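DUF1611 domain-containing protein (Anabaena variabilis, PDB 2OBN) is of unknown function but joins a Rossmann-like domain to a P-loop NTPase-like domain and probably binds a nucleotide. Local coordinates at residues R134-N139 and D204-D209. The protein carries 2 engineered substitutions. Numbering follows the deposited sequence.
Sequences RKEPAN and DAVRVD. With PG4 (tetraethylene glycol), chain H.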
loop_
_atom_site.group_PDB
_atom_site.type_symbol
_atom_site.label_atom_id
_atom_site.label_comp_id
_atom_site.label_asym_id
_atom_site.label_seq_id
_atom_site.Cartn_x
_atom_site.Cartn_y
_atom_site.Cartn_z
ATOM N N ARG B 134 0.531 5.719 14.736
ATOM C CA ARG B 134 0.457 5.537 13.290
ATOM C C ARG B 134 1.208 6.556 12.419
ATOM O O ARG B 134 1.201 6.426 11.205
ATOM C CB ARG B 134 -1.000 5.368 12.828
ATOM C CG ARG B 134 -1.455 3.919 12.825
ATOM C CD ARG B 134 -2.944 3.812 12.603
ATOM N NE ARG B 134 -3.386 2.473 12.202
ATOM C CZ ARG B 134 -4.575 1.936 12.501
ATOM N NH1 ARG B 134 -5.439 2.541 13.304
ATOM N NH2 ARG B 134 -4.887 0.734 12.052
ATOM N N LYS B 135 1.871 7.548 13.013
ATOM C CA LYS B 135 2.618 8.538 12.222
ATOM C C LYS B 135 3.722 7.835 11.415
ATOM O O LYS B 135 4.453 7.009 11.947
ATOM C CB LYS B 135 3.201 9.630 13.128
ATOM C CG LYS B 135 3.861 10.777 12.382
ATOM C CD LYS B 135 4.313 11.877 13.343
ATOM C CE LYS B 135 5.046 12.990 12.591
ATOM N NZ LYS B 135 5.354 14.159 13.483
ATOM N N GLU B 136 3.823 8.163 10.132
ATOM C CA GLU B 136 4.778 7.518 9.232
ATOM C C GLU B 136 6.226 7.781 9.649
ATOM O O GLU B 136 6.571 8.909 9.994
ATOM C CB GLU B 136 4.539 8.013 7.797
ATOM C CG GLU B 136 5.427 7.379 6.758
ATOM C CD GLU B 136 5.086 7.784 5.335
ATOM O OE1 GLU B 136 3.893 7.786 4.954
ATOM O OE2 GLU B 136 6.043 8.055 4.580
ATOM N N PRO B 137 7.081 6.745 9.636
ATOM C CA PRO B 137 8.485 7.029 9.954
ATOM C C PRO B 137 9.115 8.016 8.965
ATOM O O PRO B 137 8.684 8.127 7.809
ATOM C CB PRO B 137 9.164 5.664 9.829
ATOM C CG PRO B 137 8.072 4.665 9.932
ATOM C CD PRO B 137 6.861 5.316 9.361
ATOM N N ALA B 138 10.124 8.731 9.426
ATOM C CA ALA B 138 10.811 9.702 8.593
ATOM C C ALA B 138 11.850 9.056 7.673
ATOM O O ALA B 138 12.332 7.949 7.924
ATOM C CB ALA B 138 11.497 10.729 9.481
ATOM N N ASN B 139 12.197 9.792 6.622
ATOM C CA ASN B 139 13.260 9.419 5.690
ATOM C C ASN B 139 13.076 8.077 5.010
ATOM O O ASN B 139 14.019 7.294 4.901
ATOM C CB ASN B 139 14.626 9.460 6.404
ATOM C CG ASN B 139 14.901 10.808 7.071
ATOM O OD1 ASN B 139 15.383 10.857 8.204
ATOM N ND2 ASN B 139 14.575 11.905 6.379
ATOM N N ASP B 204 0.115 0.073 7.919
ATOM C CA ASP B 204 -1.153 0.431 7.253
ATOM C C ASP B 204 -1.424 1.933 7.164
ATOM O O ASP B 204 -2.349 2.358 6.464
ATOM C CB ASP B 204 -2.352 -0.339 7.819
ATOM C CG ASP B 204 -2.766 0.102 9.224
ATOM O OD1 ASP B 204 -2.244 1.076 9.778
ATOM O OD2 ASP B 204 -3.663 -0.563 9.778
ATOM N N ALA B 205 -0.627 2.719 7.889
ATOM C CA ALA B 205 -0.688 4.176 7.854
ATOM C C ALA B 205 0.433 4.775 6.998
ATOM O O ALA B 205 0.556 6.002 6.918
ATOM C CB ALA B 205 -0.598 4.717 9.259
ATOM N N VAL B 206 1.281 3.928 6.403
ATOM C CA VAL B 206 2.358 4.411 5.529
ATOM C C VAL B 206 1.795 4.609 4.116
ATOM O O VAL B 206 0.928 3.840 3.664
ATOM C CB VAL B 206 3.553 3.426 5.482
ATOM C CG1 VAL B 206 4.638 3.915 4.496
ATOM C CG2 VAL B 206 4.158 3.247 6.871
ATOM N N ARG B 207 2.272 5.643 3.421
ATOM C CA ARG B 207 1.829 5.892 2.043
ATOM C C ARG B 207 2.284 4.734 1.167
ATOM O O ARG B 207 3.365 4.178 1.385
ATOM C CB ARG B 207 2.400 7.208 1.504
ATOM C CG ARG B 207 1.804 8.453 2.144
ATOM C CD ARG B 207 2.617 9.688 1.803
ATOM N NE ARG B 207 3.873 9.739 2.549
ATOM C CZ ARG B 207 4.767 10.726 2.471
ATOM N NH1 ARG B 207 4.588 11.753 1.658
ATOM N NH2 ARG B 207 5.869 10.679 3.201
ATOM N N VAL B 208 1.462 4.402 0.172
ATOM C CA VAL B 208 1.719 3.263 -0.725
ATOM C C VAL B 208 3.146 3.249 -1.293
ATOM O O VAL B 208 3.839 2.231 -1.198
ATOM C CB VAL B 208 0.628 3.184 -1.831
ATOM C CG1 VAL B 208 1.049 2.332 -3.029
ATOM C CG2 VAL B 208 -0.675 2.664 -1.250
ATOM N N ASP B 209 3.581 4.382 -1.821
ATOM C CA ASP B 209 4.900 4.536 -2.446
ATOM C C ASP B 209 6.058 4.113 -1.522
ATOM O O ASP B 209 7.077 3.579 -1.984
ATOM C CB ASP B 209 5.126 6.021 -2.815
ATOM C CG ASP B 209 5.791 6.227 -4.162
ATOM O OD1 ASP B 209 5.950 5.272 -4.946
ATOM O OD2 ASP B 209 6.101 7.395 -4.476
HETATM O O1 PG4 H . 8.693 9.309 5.195
HETATM C C1 PG4 H . 9.318 10.394 4.485
HETATM C C2 PG4 H . 9.329 10.120 2.982
HETATM O O2 PG4 H . 9.754 11.279 2.248
HETATM C C3 PG4 H . 8.741 12.023 1.546
HETATM C C4 PG4 H . 8.393 13.287 2.333
HETATM O O3 PG4 H . 7.034 13.684 2.143
HETATM C C5 PG4 H . 6.624 14.743 3.017
HETATM C C6 PG4 H . 5.129 14.670 3.328
HETATM O O4 PG4 H . 4.892 13.629 4.281
HETATM C C7 PG4 H . 3.618 13.709 4.932
HETATM C C8 PG4 H . 3.139 12.321 5.365
HETATM O O5 PG4 H . 4.177 11.612 6.056
HETATM O O HOH W 1 1.335 8.320 5.872
#
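The linker that leaves the last strand of the Rossmann-like sheet, 130-132, runs here along the loop before helix 208-222 of the P-loop domain. Two side-on arginine-carboxylate salt bridges hold it, with the charges swapped between the segments. At the first, the extended chain of R134 crosses D204 obliquely. R134 NE donates to D204 OD1 at 3.0 Å, and R134 NH2 donates to D204 OD2 at 2.9 Å. Both oxygens use their syn lone pairs, and the carboxylate lies 30° from the guanidinium plane. The methyl of A205 packs against the start of the R134 side chain, with A205 CB 3.7 Å from R134 CB. At the second, E136 reaches across with CG anti to the backbone N (chi1 -178°). R207 bends at chi3 and meets it at about a right angle. R207 NE donates to E136 OE1 at 3.1 Å, on the syn lone pair. The two planes are well twisted, and R207 NH2 reaches E136 OE2 at 3.0 Å from above the carboxylate plane. E136 OE1 also accepts a nearly straight hydrogen bond (165°) from R207 N at 3.1 Å. A water donates to E136 OE1 and to A205 O, so three donors grip this carboxylate oxygen. An alanine at E136 would remove the carboxylate and would probably loosen R207 and its backbone N-H from the linker. Tetraethylene glycol, probably from the crystallisation liquor, lies over one face of the R207 guanidinium. P137 CD touches V206 CG2 at 4.2 Å. At the dimer interface, D209 of the second subunit packs on R134 and its A205 on R207. Two bidentate arginine-carboxylate bridges thus join the linker after the Rossmann-like sheet to the P-loop domain.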